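Local coordinates for protein glycerate dehydrogenase (PDB 6P2I) that probably reduces acyclic imino acids to amino acids with NADPH as hydride donor, acting alongside a partner oxidase that forms the imines, at residues Ile148-Ile153 against Lys179-Val184. Numbering follows the deposited sequence.
Sequences IGIGQI and KGIQQV. With NAP (NADP nicotinamide-adenine-dinucleotide phosphate), chain C.
Ile150 meets Ile181 and Gln183 through side chains alone; no hydrogen bond joins 148-153 to 179-184. The two isoleucines run past each other in opposite directions, and the closest approach is methyl to methyl, Ile150 CG2 to Ile181 CD1 at 3.6 Å. That same CD1 also lies against the branch point, 3.9 Å from Ile150 CB. The other arm of Ile150 serves Gln183: its CD1 rests 3.8 Å from Gln183 CD. With CG1 between its own backbone N and carbonyl carbon (chi1 46°), Ile150 turns CG2 to Ile181 and its extended CD1 arm to the glutamine. The polar end of Gln183 is bound elsewhere, OE1 to Val178 N and NE2 to Arg176 O, so the amide is held in place while its carbons receive the methyl.

The backbone of 148-153 grips the cofactor. Ile150 N donates to NAP O3B of the adenosine ribose at 3.0 Å. At the start of helix 152-163, with Gly151 as N-cap, Gln152 N gives a nearly straight bond (175°) to NAP O2A at 2.9 Å, and Ile153 N reaches NAP O2N on the other phosphate at 2.8 Å. Having no side chains, Gly149 and Gly151 let the dinucleotide lie directly against the turn, close to O4B and O5B of NAP; the backbone angles of Gly149 (phi 103°) in themselves suit glycine.

This is the glycine-rich turn of a Rossmann fold, with 182-183 an outermost strand of its parallel sheet. Ile150 therefore works on two fronts, its amide on the ribose and its apolar side chain seated on Ile181 and Gln183, which ties the cofactor-binding turn to the edge strand at Gln183 and to Ile181 just before that strand by van der Waals contact.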
# COMPACT_ATOMS: atom_id res chain seq x y z
N ILE A 148 -13.41 0.69 13.29
CA ILE A 148 -14.58 1.36 13.84
C ILE A 148 -15.66 1.27 12.77
O ILE A 148 -15.68 2.05 11.81
CB ILE A 148 -14.28 2.81 14.24
CG1 ILE A 148 -13.17 2.86 15.29
CG2 ILE A 148 -15.56 3.53 14.74
CD1 ILE A 148 -12.66 4.27 15.58
N GLY A 149 -16.55 0.28 12.91
CA GLY A 149 -17.46 -0.09 11.85
C GLY A 149 -16.98 -1.36 11.18
O GLY A 149 -15.85 -1.42 10.68
N ILE A 150 -17.81 -2.41 11.20
CA ILE A 150 -17.41 -3.72 10.71
C ILE A 150 -18.56 -4.28 9.88
O ILE A 150 -18.99 -5.43 10.07
CB ILE A 150 -17.00 -4.65 11.87
CG1 ILE A 150 -18.02 -4.59 13.01
CG2 ILE A 150 -15.63 -4.27 12.40
CD1 ILE A 150 -17.62 -5.45 14.21
N GLY A 151 -19.05 -3.47 8.94
CA GLY A 151 -20.06 -3.85 7.99
C GLY A 151 -19.44 -4.32 6.69
O GLY A 151 -18.45 -5.06 6.69
N GLN A 152 -20.02 -3.87 5.57
CA GLN A 152 -19.55 -4.31 4.25
C GLN A 152 -18.07 -4.01 4.07
O GLN A 152 -17.29 -4.91 3.70
CB GLN A 152 -20.36 -3.63 3.14
CG GLN A 152 -21.84 -3.99 3.13
CD GLN A 152 -22.10 -5.47 2.89
OE1 GLN A 152 -21.30 -6.17 2.25
NE2 GLN A 152 -23.22 -5.96 3.39
N ILE A 153 -17.65 -2.77 4.32
CA ILE A 153 -16.26 -2.41 4.05
C ILE A 153 -15.35 -2.87 5.18
O ILE A 153 -14.28 -3.45 4.94
CB ILE A 153 -16.13 -0.90 3.77
CG1 ILE A 153 -17.04 -0.52 2.61
CG2 ILE A 153 -14.67 -0.55 3.41
CD1 ILE A 153 -17.07 0.99 2.25
N LYS A 179 -17.77 -12.47 12.43
CA LYS A 179 -16.76 -13.52 12.47
C LYS A 179 -15.37 -12.96 12.17
O LYS A 179 -15.20 -12.11 11.29
CB LYS A 179 -17.11 -14.62 11.47
N GLY A 180 -14.38 -13.44 12.92
CA GLY A 180 -13.00 -13.08 12.71
C GLY A 180 -12.58 -11.73 13.25
O GLY A 180 -11.46 -11.29 12.96
N ILE A 181 -13.44 -11.07 14.02
CA ILE A 181 -13.15 -9.75 14.56
C ILE A 181 -13.43 -9.77 16.05
O ILE A 181 -14.58 -9.98 16.46
CB ILE A 181 -13.99 -8.66 13.87
CG1 ILE A 181 -13.66 -8.59 12.37
CG2 ILE A 181 -13.76 -7.31 14.54
CD1 ILE A 181 -14.55 -7.63 11.57
N GLN A 182 -12.40 -9.56 16.87
CA GLN A 182 -12.59 -9.46 18.31
C GLN A 182 -13.21 -8.10 18.62
O GLN A 182 -12.59 -7.06 18.38
CB GLN A 182 -11.27 -9.63 19.05
CG GLN A 182 -11.37 -9.36 20.54
CD GLN A 182 -11.59 -10.62 21.35
OE1 GLN A 182 -12.67 -11.22 21.33
NE2 GLN A 182 -10.54 -11.05 22.05
N GLN A 183 -14.42 -8.10 19.15
CA GLN A 183 -15.13 -6.84 19.32
C GLN A 183 -14.91 -6.26 20.71
O GLN A 183 -14.92 -6.98 21.71
CB GLN A 183 -16.62 -7.03 19.00
CG GLN A 183 -16.78 -7.27 17.52
CD GLN A 183 -18.10 -7.87 17.10
OE1 GLN A 183 -18.13 -8.97 16.55
NE2 GLN A 183 -19.20 -7.14 17.32
N VAL A 184 -14.65 -4.95 20.74
CA VAL A 184 -14.26 -4.22 21.94
C VAL A 184 -15.01 -2.89 21.94
O VAL A 184 -15.60 -2.49 20.94
CB VAL A 184 -12.74 -3.97 21.99
CG1 VAL A 184 -11.98 -5.30 21.96
CG2 VAL A 184 -12.32 -3.10 20.82
PA NAP C . -22.31 -0.74 6.52
O1A NAP C . -23.66 -0.10 6.82
O2A NAP C . -22.26 -2.08 5.86
O5B NAP C . -21.51 -0.84 7.90
C5B NAP C . -21.54 0.22 8.85
C4B NAP C . -20.87 -0.29 10.12
O4B NAP C . -20.80 0.79 11.04
C3B NAP C . -21.67 -1.40 10.80
O3B NAP C . -20.77 -2.27 11.51
C2B NAP C . -22.51 -0.66 11.81
O2B NAP C . -22.89 -1.46 12.91
C1B NAP C . -21.49 0.39 12.23
N9A NAP C . -22.13 1.52 12.92
C8A NAP C . -23.18 2.24 12.48
N7A NAP C . -23.52 3.18 13.40
C5A NAP C . -22.67 3.04 14.44
C6A NAP C . -22.46 3.71 15.74
N6A NAP C . -23.25 4.74 16.12
N1A NAP C . -21.46 3.25 16.52
C2A NAP C . -20.66 2.22 16.15
N3A NAP C . -20.78 1.56 14.99
C4A NAP C . -21.76 1.94 14.12
O3 NAP C . -21.49 0.40 5.72
PN NAP C . -20.28 0.18 4.67
O1N NAP C . -20.82 -0.33 3.36
O2N NAP C . -19.17 -0.60 5.34
O5D NAP C . -19.84 1.70 4.45
C5D NAP C . -19.37 2.49 5.55
C4D NAP C . -19.11 3.92 5.11
O4D NAP C . -18.04 3.94 4.17
C3D NAP C . -20.25 4.57 4.34
O3D NAP C . -21.27 5.09 5.20
C2D NAP C . -19.53 5.65 3.55
O2D NAP C . -19.61 6.89 4.26
C1D NAP C . -18.09 5.16 3.45
N1N NAP C . -17.71 4.95 2.05
C2N NAP C . -16.63 5.59 1.55
C3N NAP C . -16.25 5.43 0.22
C7N NAP C . -15.06 6.18 -0.33
O7N NAP C . -14.93 6.28 -1.54
N7N NAP C . -14.20 6.78 0.51
C4N NAP C . -17.01 4.59 -0.60
C5N NAP C . -18.12 3.94 -0.07
C6N NAP C . -18.44 4.14 1.27
P2B NAP C . -24.22 -2.39 12.92
O1X NAP C . -25.36 -1.46 12.55
O2X NAP C . -23.97 -3.44 11.87
O3X NAP C . -24.24 -2.95 14.32